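Local structure of octaprenyl Pyrophosphate Synthase (Helicobacter pylori, 3TC1) at residues K7-K12 against N61-V66; S15-I20 against D106-K111; D26-K31 against A94-F99; S35-S40 against I65-Q70. The protein probably catalyses the head-to-tail elongation of an allylic prenyl diphosphate with isopentenyl diphosphate units to give octaprenyl diphosphate. All blocks are in the same frame, centred on the assembly; numbering follows the deposited sequence.

In the fold
The four contacts illustrate how an all-helical prenyl synthase varies its chemistry with depth. Contacts 1 and 2 are buried and share helix 3-18, which meets helix 53-80 in the first and helix 92-116 in the second; in contact 1 a lysine closes one rim, whereas in contact 2 a buried lysine is the centrepiece, its ammonium reaching an exposed glutamate. Contact 3 uses helix 92-116 again, but lies at the surface and relies on a phenylalanine ring without any hydrogen bond across. Contact 4, partly buried and nearest the chain's centre, is the most polar, with a carboxylate, a water and a stacked guanidinium. Contacts 2 and 3 both reach the second subunit.

Contact 1: residues K7-K12 against N61-V66; sequences KAIQNK and NLCTIV
Helix 3-18 crosses the long helix 53-80 here, within the all-helical isoprenoid synthase fold, and the short axes of 7-12 and 61-66 pass 9.1 Å apart at a signed angle of -63°. Along 61-66 the first participant is Asn-61. Its CB starts off away from the other helix, but the amide swings back, so that Asn-61 OD1 accepts a hydrogen bond of 2.9 Å from Lys-12 NZ. The donor lies in the carbonyl plane with a C=O...N angle of 148°. Lys-12 reaches it by an extended chain that bends only at the last torsion, chi4 -64°, and the same ammonium is paired with Asp-57, one turn earlier on the helix that carries Asn-61. Two residues on, Cys-63 offers its CB to the tip of Ile-9. CD1 of Ile-9 stands 3.4 Å from Cys-63 CB, closer than carbon atoms usually come, while Cys-63 SG lies farther off at 4.0 Å from the same methyl. Thr-64 occupies the point of closest backbone approach, its CA 5.6 Å from the CA of Ile-9. The two side chains lie side by side, pointing opposite ways, and the hydroxyl is turned back to Leu-60 O on its own helix, which satisfies it although Ile-9 and Lys-12 present only carbon to it here. The seam is thus apolar in its middle and polar at one rim. Thr-64 OG1 sits between the side chains of Ile-9 and Lys-12, 3.7 Å from Ile-9 CG2 and 3.4 Å from Lys-12 CB.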
# COMPACT_ATOMS: atom_id res chain seq x y z
N LYS B 7 -14.73 -21.05 0.59
CA LYS B 7 -13.95 -21.73 -0.43
C LYS B 7 -14.05 -20.93 -1.74
O LYS B 7 -13.08 -20.81 -2.48
CB LYS B 7 -14.51 -23.14 -0.64
CG LYS B 7 -13.47 -24.18 -0.93
CD LYS B 7 -12.80 -23.95 -2.25
CE LYS B 7 -11.59 -24.86 -2.41
NZ LYS B 7 -10.60 -24.60 -1.32
N ALA B 8 -15.24 -20.40 -2.01
CA ALA B 8 -15.46 -19.62 -3.23
C ALA B 8 -14.69 -18.30 -3.14
O ALA B 8 -14.21 -17.79 -4.14
CB ALA B 8 -16.95 -19.35 -3.42
N ILE B 9 -14.57 -17.75 -1.93
CA ILE B 9 -13.84 -16.50 -1.72
C ILE B 9 -12.34 -16.77 -1.90
O ILE B 9 -11.61 -15.96 -2.49
CB ILE B 9 -14.11 -15.94 -0.31
CG1 ILE B 9 -15.58 -15.51 -0.21
CG2 ILE B 9 -13.18 -14.76 -0.00
CD1 ILE B 9 -16.05 -15.23 1.20
N GLN B 10 -11.89 -17.91 -1.39
CA GLN B 10 -10.50 -18.32 -1.50
C GLN B 10 -10.15 -18.42 -2.99
O GLN B 10 -9.08 -17.98 -3.43
CB GLN B 10 -10.33 -19.68 -0.81
CG GLN B 10 -8.93 -20.26 -0.83
CD GLN B 10 -8.89 -21.65 -0.21
OE1 GLN B 10 -9.30 -21.85 0.93
NE2 GLN B 10 -8.38 -22.62 -0.97
N ASN B 11 -11.05 -19.01 -3.76
CA ASN B 11 -10.83 -19.16 -5.19
C ASN B 11 -10.90 -17.84 -5.96
O ASN B 11 -10.22 -17.67 -6.97
CB ASN B 11 -11.81 -20.18 -5.78
CG ASN B 11 -11.49 -21.60 -5.32
OD1 ASN B 11 -10.33 -21.98 -5.18
ND2 ASN B 11 -12.53 -22.40 -5.11
N LYS B 12 -11.71 -16.90 -5.48
CA LYS B 12 -11.81 -15.59 -6.13
C LYS B 12 -10.50 -14.84 -5.97
O LYS B 12 -10.02 -14.18 -6.89
CB LYS B 12 -12.95 -14.76 -5.53
CG LYS B 12 -14.33 -15.09 -6.09
CD LYS B 12 -15.39 -14.15 -5.53
CE LYS B 12 -16.73 -14.33 -6.25
NZ LYS B 12 -16.63 -13.96 -7.70
N ASN B 61 -17.67 -11.00 -3.79
CA ASN B 61 -16.64 -10.08 -4.28
C ASN B 61 -16.25 -9.12 -3.17
O ASN B 61 -15.07 -8.80 -3.01
CB ASN B 61 -17.14 -9.27 -5.48
CG ASN B 61 -17.14 -10.07 -6.76
OD1 ASN B 61 -16.57 -11.16 -6.82
ND2 ASN B 61 -17.77 -9.53 -7.81
N LEU B 62 -17.23 -8.66 -2.41
CA LEU B 62 -16.97 -7.74 -1.31
C LEU B 62 -16.10 -8.40 -0.25
O LEU B 62 -15.19 -7.78 0.30
CB LEU B 62 -18.29 -7.27 -0.68
CG LEU B 62 -18.13 -6.22 0.43
CD1 LEU B 62 -17.45 -4.98 -0.13
CD2 LEU B 62 -19.50 -5.84 0.99
N CYS B 63 -16.40 -9.67 0.05
CA CYS B 63 -15.63 -10.42 1.04
C CYS B 63 -14.20 -10.61 0.53
O CYS B 63 -13.25 -10.57 1.31
CB CYS B 63 -16.27 -11.79 1.29
SG CYS B 63 -17.84 -11.76 2.18
N THR B 64 -14.07 -10.80 -0.77
CA THR B 64 -12.75 -10.99 -1.37
C THR B 64 -11.93 -9.72 -1.19
O THR B 64 -10.75 -9.77 -0.83
CB THR B 64 -12.88 -11.35 -2.86
OG1 THR B 64 -13.66 -12.55 -2.98
CG2 THR B 64 -11.50 -11.60 -3.47
N ILE B 65 -12.55 -8.57 -1.45
CA ILE B 65 -11.91 -7.27 -1.30
C ILE B 65 -11.44 -7.09 0.14
O ILE B 65 -10.31 -6.69 0.40
CB ILE B 65 -12.90 -6.13 -1.66
CG1 ILE B 65 -13.15 -6.11 -3.17
CG2 ILE B 65 -12.36 -4.78 -1.18
CD1 ILE B 65 -14.30 -5.20 -3.59
N VAL B 66 -12.32 -7.40 1.09
CA VAL B 66 -11.98 -7.27 2.50
C VAL B 66 -10.82 -8.18 2.93
O VAL B 66 -9.94 -7.76 3.67
CB VAL B 66 -13.21 -7.53 3.40
CG1 VAL B 66 -12.79 -7.70 4.85
CG2 VAL B 66 -14.19 -6.36 3.28

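Contact 2: residues S15-I20 against D106-K111; sequences SWIKEI and DVFYSK
Lys-111 carries this contact between the end of helix 3-18 and helix 92-116. From CB its CG runs anti to the backbone N (chi1 175°), and a single bend at chi2 (58°) redirects the chain, which is straight from there to the tip; Met-68 of helix 53-80 borders this side chain. Lys-111 CE is the first atom to touch 15-20, resting 3.6 Å from Trp-16 CB and at the same distance from Trp-16 O. Beyond it, Lys-111 NZ lies over the face of the Trp-16 indole, 5.0 Å from the centroid of the five-membered ring and 23° off its normal, a cation-pi arrangement. Lys-111 NZ also donates to Glu-19 OE1 at 2.9 Å, meeting that oxygen nearly along its C-O axis, and forms a second salt bridge with Glu-115. Two carboxylates and an aromatic face around one ammonium would be expected to stabilise its charged form in this buried place. Alongside, Ile-20 CD1 presses tightly on Val-107 CG1 at 3.4 Å, and Ile-17 CD1 meets Phe-108 CE1 at 4.0 Å. Arg-136 of the second subunit binds Ile-20 O, while Leu-132 of that subunit packs on Ile-20 and Ser-110. Apolar along its flank and ionic at the tip of Lys-111, the pairing belongs to the helical core of a dimeric prenyl synthase, where the N-terminal helix meets a helix at the subunit interface.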
# COMPACT_ATOMS: atom_id res chain seq x y z
N SER B 15 -8.11 -16.20 -8.37
CA SER B 15 -8.43 -15.75 -9.72
C SER B 15 -7.97 -14.32 -9.94
O SER B 15 -7.42 -13.99 -11.00
CB SER B 15 -9.93 -15.85 -9.97
OG SER B 15 -10.36 -17.20 -9.90
N TRP B 16 -8.19 -13.46 -8.95
CA TRP B 16 -7.79 -12.06 -9.05
C TRP B 16 -6.27 -11.92 -9.15
O TRP B 16 -5.76 -11.04 -9.84
CB TRP B 16 -8.34 -11.27 -7.86
CG TRP B 16 -9.83 -11.01 -7.93
CD1 TRP B 16 -10.70 -11.50 -8.87
CD2 TRP B 16 -10.61 -10.20 -7.05
NE1 TRP B 16 -11.98 -11.03 -8.62
CE2 TRP B 16 -11.95 -10.23 -7.51
CE3 TRP B 16 -10.31 -9.43 -5.91
CZ2 TRP B 16 -12.99 -9.54 -6.87
CZ3 TRP B 16 -11.35 -8.74 -5.28
CH2 TRP B 16 -12.67 -8.80 -5.76
N ILE B 17 -5.54 -12.79 -8.45
CA ILE B 17 -4.08 -12.74 -8.51
C ILE B 17 -3.64 -13.16 -9.91
O ILE B 17 -2.73 -12.57 -10.49
CB ILE B 17 -3.42 -13.68 -7.46
CG1 ILE B 17 -3.61 -13.10 -6.06
CG2 ILE B 17 -1.93 -13.86 -7.75
CD1 ILE B 17 -2.97 -11.74 -5.87
N LYS B 18 -4.29 -14.19 -10.46
CA LYS B 18 -3.95 -14.65 -11.81
C LYS B 18 -4.27 -13.58 -12.85
O LYS B 18 -3.63 -13.52 -13.90
CB LYS B 18 -4.69 -15.94 -12.15
CG LYS B 18 -4.13 -17.19 -11.49
CD LYS B 18 -4.89 -18.43 -11.95
CE LYS B 18 -4.28 -19.71 -11.40
NZ LYS B 18 -4.33 -19.79 -9.91
N GLU B 19 -5.26 -12.74 -12.57
CA GLU B 19 -5.64 -11.68 -13.50
C GLU B 19 -4.55 -10.61 -13.61
O GLU B 19 -4.53 -9.83 -14.56
CB GLU B 19 -6.96 -11.03 -13.06
CG GLU B 19 -8.15 -11.99 -13.11
CD GLU B 19 -9.48 -11.35 -12.73
OE1 GLU B 19 -9.49 -10.25 -12.15
OE2 GLU B 19 -10.52 -11.98 -13.01
N ILE B 20 -3.64 -10.59 -12.64
CA ILE B 20 -2.55 -9.62 -12.67
C ILE B 20 -1.53 -10.07 -13.72
O ILE B 20 -0.72 -9.27 -14.19
CB ILE B 20 -1.89 -9.50 -11.28
CG1 ILE B 20 -2.94 -9.09 -10.25
CG2 ILE B 20 -0.77 -8.46 -11.31
CD1 ILE B 20 -2.43 -8.96 -8.84
N ASP B 106 1.12 -3.75 -1.75
CA ASP B 106 0.59 -2.67 -2.58
C ASP B 106 -0.26 -3.26 -3.69
O ASP B 106 -1.27 -2.68 -4.09
CB ASP B 106 1.72 -1.83 -3.18
CG ASP B 106 2.40 -0.95 -2.15
OD1 ASP B 106 1.82 -0.78 -1.05
OD2 ASP B 106 3.49 -0.43 -2.44
N VAL B 107 0.18 -4.40 -4.19
CA VAL B 107 -0.53 -5.14 -5.24
C VAL B 107 -1.88 -5.59 -4.69
O VAL B 107 -2.91 -5.46 -5.36
CB VAL B 107 0.28 -6.38 -5.68
CG1 VAL B 107 -0.63 -7.36 -6.41
CG2 VAL B 107 1.44 -5.95 -6.57
N PHE B 108 -1.89 -6.15 -3.48
CA PHE B 108 -3.14 -6.60 -2.88
C PHE B 108 -4.07 -5.41 -2.69
O PHE B 108 -5.25 -5.48 -3.05
CB PHE B 108 -2.89 -7.28 -1.53
CG PHE B 108 -2.79 -8.79 -1.62
CD1 PHE B 108 -1.66 -9.39 -2.16
CD2 PHE B 108 -3.82 -9.59 -1.16
CE1 PHE B 108 -1.56 -10.78 -2.25
CE2 PHE B 108 -3.74 -10.98 -1.24
CZ PHE B 108 -2.60 -11.58 -1.78
N TYR B 109 -3.54 -4.31 -2.15
CA TYR B 109 -4.33 -3.10 -1.93
C TYR B 109 -4.91 -2.51 -3.22
O TYR B 109 -6.09 -2.18 -3.27
CB TYR B 109 -3.49 -2.01 -1.26
CG TYR B 109 -3.37 -2.09 0.24
CD1 TYR B 109 -4.50 -2.29 1.05
CD2 TYR B 109 -2.13 -1.92 0.87
CE1 TYR B 109 -4.39 -2.32 2.44
CE2 TYR B 109 -2.02 -1.95 2.26
CZ TYR B 109 -3.15 -2.15 3.04
OH TYR B 109 -3.05 -2.18 4.41
N SER B 110 -4.08 -2.37 -4.25
CA SER B 110 -4.55 -1.78 -5.51
C SER B 110 -5.53 -2.67 -6.27
O SER B 110 -6.53 -2.18 -6.80
CB SER B 110 -3.35 -1.40 -6.40
OG SER B 110 -2.44 -2.46 -6.56
N LYS B 111 -5.27 -3.98 -6.32
CA LYS B 111 -6.18 -4.89 -7.01
C LYS B 111 -7.51 -4.86 -6.27
O LYS B 111 -8.57 -4.85 -6.90
CB LYS B 111 -5.61 -6.32 -7.02
CG LYS B 111 -6.56 -7.37 -7.63
CD LYS B 111 -6.95 -7.05 -9.08
CE LYS B 111 -7.89 -8.13 -9.65
NZ LYS B 111 -8.39 -7.83 -11.02

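Contact 3: residues D26-K31 against A94-F99; sequences DELFSK and ALFGNF
The backbones of 26-31 and 94-99 come nearest where Leu-28 CA lies 7.6 Å from Phe-96 CA, and the side chains make the contact. Segment 94-99 is helical but kinked: Gly-97 adopts phi 87° and psi 152°, angles at which a CB would press on the carbonyl O of Phe-96, and the N atoms of Asn-98 and Phe-99 have no bond to the preceding turn. In 26-31 Ser-30 OG donates to Glu-27 O at 2.7 Å, on a lone pair. The Phe-96 ring fills the gap. One of its faces receives Leu-28 CD2 in a CH-pi contact, 3.6 Å from the Phe-96 ring centroid, the two side chains running alongside each other in opposed senses. At the rim, near the ring plane, Glu-27 OE2 comes 3.5 Å from CE1 of Phe-96, its carboxylate tilted 58° to the ring; an oxygen beside the ring hydrogens is consistent with a mild electrostatic attraction. Lys-31 crosses the ring edge with its aliphatic part, Lys-31 CG lying 3.6 Å from Phe-96 CZ, and the same CG stands 3.8 Å from Leu-95 CD1. Around this surface contact, Leu-28 also packs on Leu-104, and Phe-143 of the second subunit touches both Glu-27 and Leu-28. Helix 23-29 thus lies between helix 3-18, reached through Phe-29, and the start of helix 92-116, just after the small hairpin of strands 85-86 and 89-90.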
# COMPACT_ATOMS: atom_id res chain seq x y z
N ASP B 26 2.80 -14.59 -8.94
CA ASP B 26 2.24 -15.91 -8.65
C ASP B 26 3.15 -16.62 -7.65
O ASP B 26 2.67 -17.32 -6.75
CB ASP B 26 2.16 -16.78 -9.91
CG ASP B 26 1.14 -16.28 -10.91
OD1 ASP B 26 0.18 -15.58 -10.51
OD2 ASP B 26 1.28 -16.62 -12.10
N GLU B 27 4.45 -16.43 -7.81
CA GLU B 27 5.43 -17.05 -6.92
C GLU B 27 5.29 -16.51 -5.50
O GLU B 27 5.27 -17.27 -4.53
CB GLU B 27 6.85 -16.79 -7.44
CG GLU B 27 7.92 -17.60 -6.73
CD GLU B 27 9.32 -17.21 -7.18
OE1 GLU B 27 9.55 -17.11 -8.40
OE2 GLU B 27 10.18 -17.00 -6.30
N LEU B 28 5.21 -15.19 -5.37
CA LEU B 28 5.07 -14.56 -4.06
C LEU B 28 3.78 -15.03 -3.39
O LEU B 28 3.78 -15.41 -2.21
CB LEU B 28 5.04 -13.04 -4.20
CG LEU B 28 6.26 -12.38 -4.86
CD1 LEU B 28 6.03 -10.87 -4.96
CD2 LEU B 28 7.51 -12.67 -4.05
N PHE B 29 2.68 -14.99 -4.14
CA PHE B 29 1.38 -15.40 -3.63
C PHE B 29 1.34 -16.84 -3.11
O PHE B 29 0.65 -17.13 -2.13
CB PHE B 29 0.31 -15.24 -4.72
CG PHE B 29 -1.08 -15.63 -4.27
CD1 PHE B 29 -1.71 -14.93 -3.23
CD2 PHE B 29 -1.75 -16.69 -4.86
CE1 PHE B 29 -2.99 -15.30 -2.80
CE2 PHE B 29 -3.03 -17.06 -4.43
CZ PHE B 29 -3.65 -16.37 -3.40
N SER B 30 2.08 -17.74 -3.76
CA SER B 30 2.11 -19.14 -3.35
C SER B 30 2.69 -19.37 -1.96
O SER B 30 2.49 -20.43 -1.37
CB SER B 30 2.89 -19.99 -4.35
OG SER B 30 4.29 -19.73 -4.27
N LYS B 31 3.40 -18.37 -1.43
CA LYS B 31 4.00 -18.51 -0.10
C LYS B 31 3.16 -17.97 1.04
O LYS B 31 3.57 -18.03 2.20
CB LYS B 31 5.39 -17.88 -0.08
CG LYS B 31 6.43 -18.70 -0.82
CD LYS B 31 6.49 -20.11 -0.25
CE LYS B 31 7.48 -20.98 -1.01
NZ LYS B 31 7.10 -21.11 -2.44
N ALA B 94 10.63 -12.47 4.82
CA ALA B 94 11.73 -13.36 5.19
C ALA B 94 12.16 -14.20 3.99
O ALA B 94 13.34 -14.55 3.87
CB ALA B 94 11.31 -14.27 6.34
N LEU B 95 11.21 -14.51 3.12
CA LEU B 95 11.48 -15.32 1.93
C LEU B 95 11.83 -14.52 0.68
O LEU B 95 12.58 -15.01 -0.18
CB LEU B 95 10.26 -16.21 1.62
CG LEU B 95 9.84 -17.25 2.66
CD1 LEU B 95 8.49 -17.83 2.28
CD2 LEU B 95 10.90 -18.34 2.76
N PHE B 96 11.31 -13.30 0.57
CA PHE B 96 11.56 -12.48 -0.62
C PHE B 96 12.07 -11.06 -0.38
O PHE B 96 12.17 -10.27 -1.32
CB PHE B 96 10.28 -12.43 -1.45
CG PHE B 96 9.70 -13.79 -1.76
CD1 PHE B 96 10.24 -14.58 -2.77
CD2 PHE B 96 8.64 -14.29 -1.01
CE1 PHE B 96 9.73 -15.85 -3.04
CE2 PHE B 96 8.12 -15.56 -1.27
CZ PHE B 96 8.67 -16.34 -2.28
N GLY B 97 12.39 -10.73 0.87
CA GLY B 97 12.89 -9.40 1.16
C GLY B 97 11.79 -8.39 1.45
O GLY B 97 10.68 -8.52 0.95
N ASN B 98 12.12 -7.37 2.25
CA ASN B 98 11.15 -6.34 2.61
C ASN B 98 10.50 -5.69 1.40
O ASN B 98 9.28 -5.50 1.37
CB ASN B 98 11.81 -5.25 3.45
CG ASN B 98 12.18 -5.73 4.83
OD1 ASN B 98 11.46 -6.52 5.44
ND2 ASN B 98 13.31 -5.25 5.34
N PHE B 99 11.31 -5.34 0.41
CA PHE B 99 10.81 -4.69 -0.79
C PHE B 99 9.67 -5.46 -1.45
O PHE B 99 8.65 -4.87 -1.80
CB PHE B 99 11.93 -4.49 -1.81
CG PHE B 99 11.56 -3.59 -2.94
CD1 PHE B 99 11.49 -2.21 -2.76
CD2 PHE B 99 11.25 -4.11 -4.20
CE1 PHE B 99 11.13 -1.37 -3.80
CE2 PHE B 99 10.89 -3.27 -5.25
CZ PHE B 99 10.84 -1.90 -5.05

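Contact 4: residues S35-S40 against I65-Q70; sequences SKMLRS and IVEMIQ
Two flat groups, the guanidinium of Arg-39 and the amide of Gln-70, lie almost parallel, their planes 14° apart, with Gln-70 CD 3.4 Å above the guanidinium plane and over its centre. The stack is not a hydrogen bond: NH1 of Arg-39 and NE2 of Gln-70, at 3.5 Å, are both donors. Arg-39 extends from CG to NE, its CB leaning on Val-66 CG1 at 3.7 Å. Perpendicular to Met-37, the Glu-67 side chain bends at chi2 (-58°) and brings its carboxylate to the first turn of helix 38-44. There Glu-67 OE2 lies 2.9 Å from Ser-40 N and 2.6 Å from Ser-40 OG, bonded to both, and receives the hydroxyl on its anti lone pair, away from OE1. Glu-67 OE1 accepts from a water at 2.9 Å, which lies in the guanidinium plane and accepts from Arg-39 N and NH2. Anion and helix start probably stabilise each other, while the water, together with the stack, probably holds the guanidinium's rotation. Ser-35 OG accepts from Met-37 N at 2.9 Å, an ST turn. The magnesium ion is about 11 Å from the Gln-70 side chain, and helix 53-80 runs on into the first aspartate-rich motif. By sequence, Lys-36, Arg-39 and Gln-70 match residues that hold isopentenyl diphosphate in related prenyl synthases, consistent with the edge of that pocket.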
# COMPACT_ATOMS: atom_id res chain seq x y z
N SER B 35 -6.08 -18.41 5.59
CA SER B 35 -6.55 -17.41 6.52
C SER B 35 -7.79 -17.95 7.18
O SER B 35 -8.51 -18.76 6.60
CB SER B 35 -6.87 -16.11 5.79
OG SER B 35 -7.74 -15.30 6.56
N LYS B 36 -8.04 -17.51 8.40
CA LYS B 36 -9.22 -17.93 9.14
C LYS B 36 -10.42 -17.29 8.45
O LYS B 36 -11.54 -17.82 8.48
CB LYS B 36 -9.11 -17.45 10.59
CG LYS B 36 -10.26 -17.83 11.49
CD LYS B 36 -11.47 -16.94 11.28
CE LYS B 36 -12.57 -17.34 12.24
NZ LYS B 36 -12.02 -17.56 13.61
N MET B 37 -10.16 -16.16 7.80
CA MET B 37 -11.18 -15.39 7.10
C MET B 37 -12.31 -15.01 8.05
O MET B 37 -13.50 -15.13 7.73
CB MET B 37 -11.73 -16.15 5.90
CG MET B 37 -10.82 -16.09 4.69
SD MET B 37 -11.59 -16.75 3.20
CE MET B 37 -11.33 -18.46 3.45
N LEU B 38 -11.93 -14.54 9.23
CA LEU B 38 -12.88 -14.12 10.24
C LEU B 38 -13.83 -13.06 9.70
O LEU B 38 -15.04 -13.10 9.95
CB LEU B 38 -12.13 -13.56 11.45
CG LEU B 38 -13.00 -12.84 12.49
CD1 LEU B 38 -14.10 -13.76 12.97
CD2 LEU B 38 -12.13 -12.37 13.64
N ARG B 39 -13.29 -12.12 8.93
CA ARG B 39 -14.10 -11.05 8.39
C ARG B 39 -15.14 -11.53 7.39
O ARG B 39 -16.25 -11.03 7.41
CB ARG B 39 -13.21 -9.92 7.84
CG ARG B 39 -12.41 -9.27 8.99
CD ARG B 39 -11.22 -8.45 8.56
NE ARG B 39 -10.41 -8.03 9.71
CZ ARG B 39 -9.62 -8.83 10.42
NH1 ARG B 39 -8.94 -8.35 11.45
NH2 ARG B 39 -9.49 -10.11 10.09
N SER B 40 -14.81 -12.52 6.57
CA SER B 40 -15.78 -13.06 5.62
C SER B 40 -16.90 -13.79 6.37
O SER B 40 -18.07 -13.71 5.99
CB SER B 40 -15.10 -14.03 4.65
OG SER B 40 -14.26 -13.33 3.75
N ILE B 65 -12.55 -8.57 -1.45
CA ILE B 65 -11.91 -7.27 -1.30
C ILE B 65 -11.44 -7.09 0.14
O ILE B 65 -10.31 -6.69 0.40
CB ILE B 65 -12.90 -6.13 -1.66
CG1 ILE B 65 -13.15 -6.11 -3.17
CG2 ILE B 65 -12.36 -4.78 -1.18
CD1 ILE B 65 -14.30 -5.20 -3.59
N VAL B 66 -12.32 -7.40 1.09
CA VAL B 66 -11.98 -7.27 2.50
C VAL B 66 -10.82 -8.18 2.93
O VAL B 66 -9.94 -7.76 3.67
CB VAL B 66 -13.21 -7.53 3.40
CG1 VAL B 66 -12.79 -7.70 4.85
CG2 VAL B 66 -14.19 -6.36 3.28
N GLU B 67 -10.83 -9.43 2.47
CA GLU B 67 -9.75 -10.35 2.83
C GLU B 67 -8.41 -9.94 2.20
O GLU B 67 -7.35 -10.12 2.80
CB GLU B 67 -10.10 -11.79 2.41
CG GLU B 67 -11.33 -12.40 3.11
CD GLU B 67 -11.21 -12.46 4.64
OE1 GLU B 67 -10.10 -12.24 5.17
OE2 GLU B 67 -12.23 -12.73 5.30
N MET B 68 -8.46 -9.38 1.00
CA MET B 68 -7.23 -8.95 0.34
C MET B 68 -6.63 -7.74 1.04
O MET B 68 -5.41 -7.61 1.14
CB MET B 68 -7.48 -8.67 -1.14
CG MET B 68 -7.67 -9.96 -1.92
SD MET B 68 -7.82 -9.76 -3.68
CE MET B 68 -6.14 -9.33 -4.13
N ILE B 69 -7.50 -6.87 1.54
CA ILE B 69 -7.06 -5.69 2.28
C ILE B 69 -6.40 -6.17 3.57
O ILE B 69 -5.32 -5.70 3.95
CB ILE B 69 -8.26 -4.78 2.63
CG1 ILE B 69 -8.73 -4.04 1.38
CG2 ILE B 69 -7.88 -3.79 3.73
CD1 ILE B 69 -10.06 -3.33 1.55
N GLN B 70 -7.06 -7.11 4.24
CA GLN B 70 -6.53 -7.66 5.48
C GLN B 70 -5.14 -8.28 5.22
O GLN B 70 -4.21 -8.06 5.98
CB GLN B 70 -7.48 -8.74 6.04
CG GLN B 70 -6.97 -9.45 7.30
CD GLN B 70 -6.76 -8.50 8.47
OE1 GLN B 70 -7.18 -7.35 8.43
NE2 GLN B 70 -6.12 -9.00 9.53
O HOH W 1 -10.46 -11.94 8.08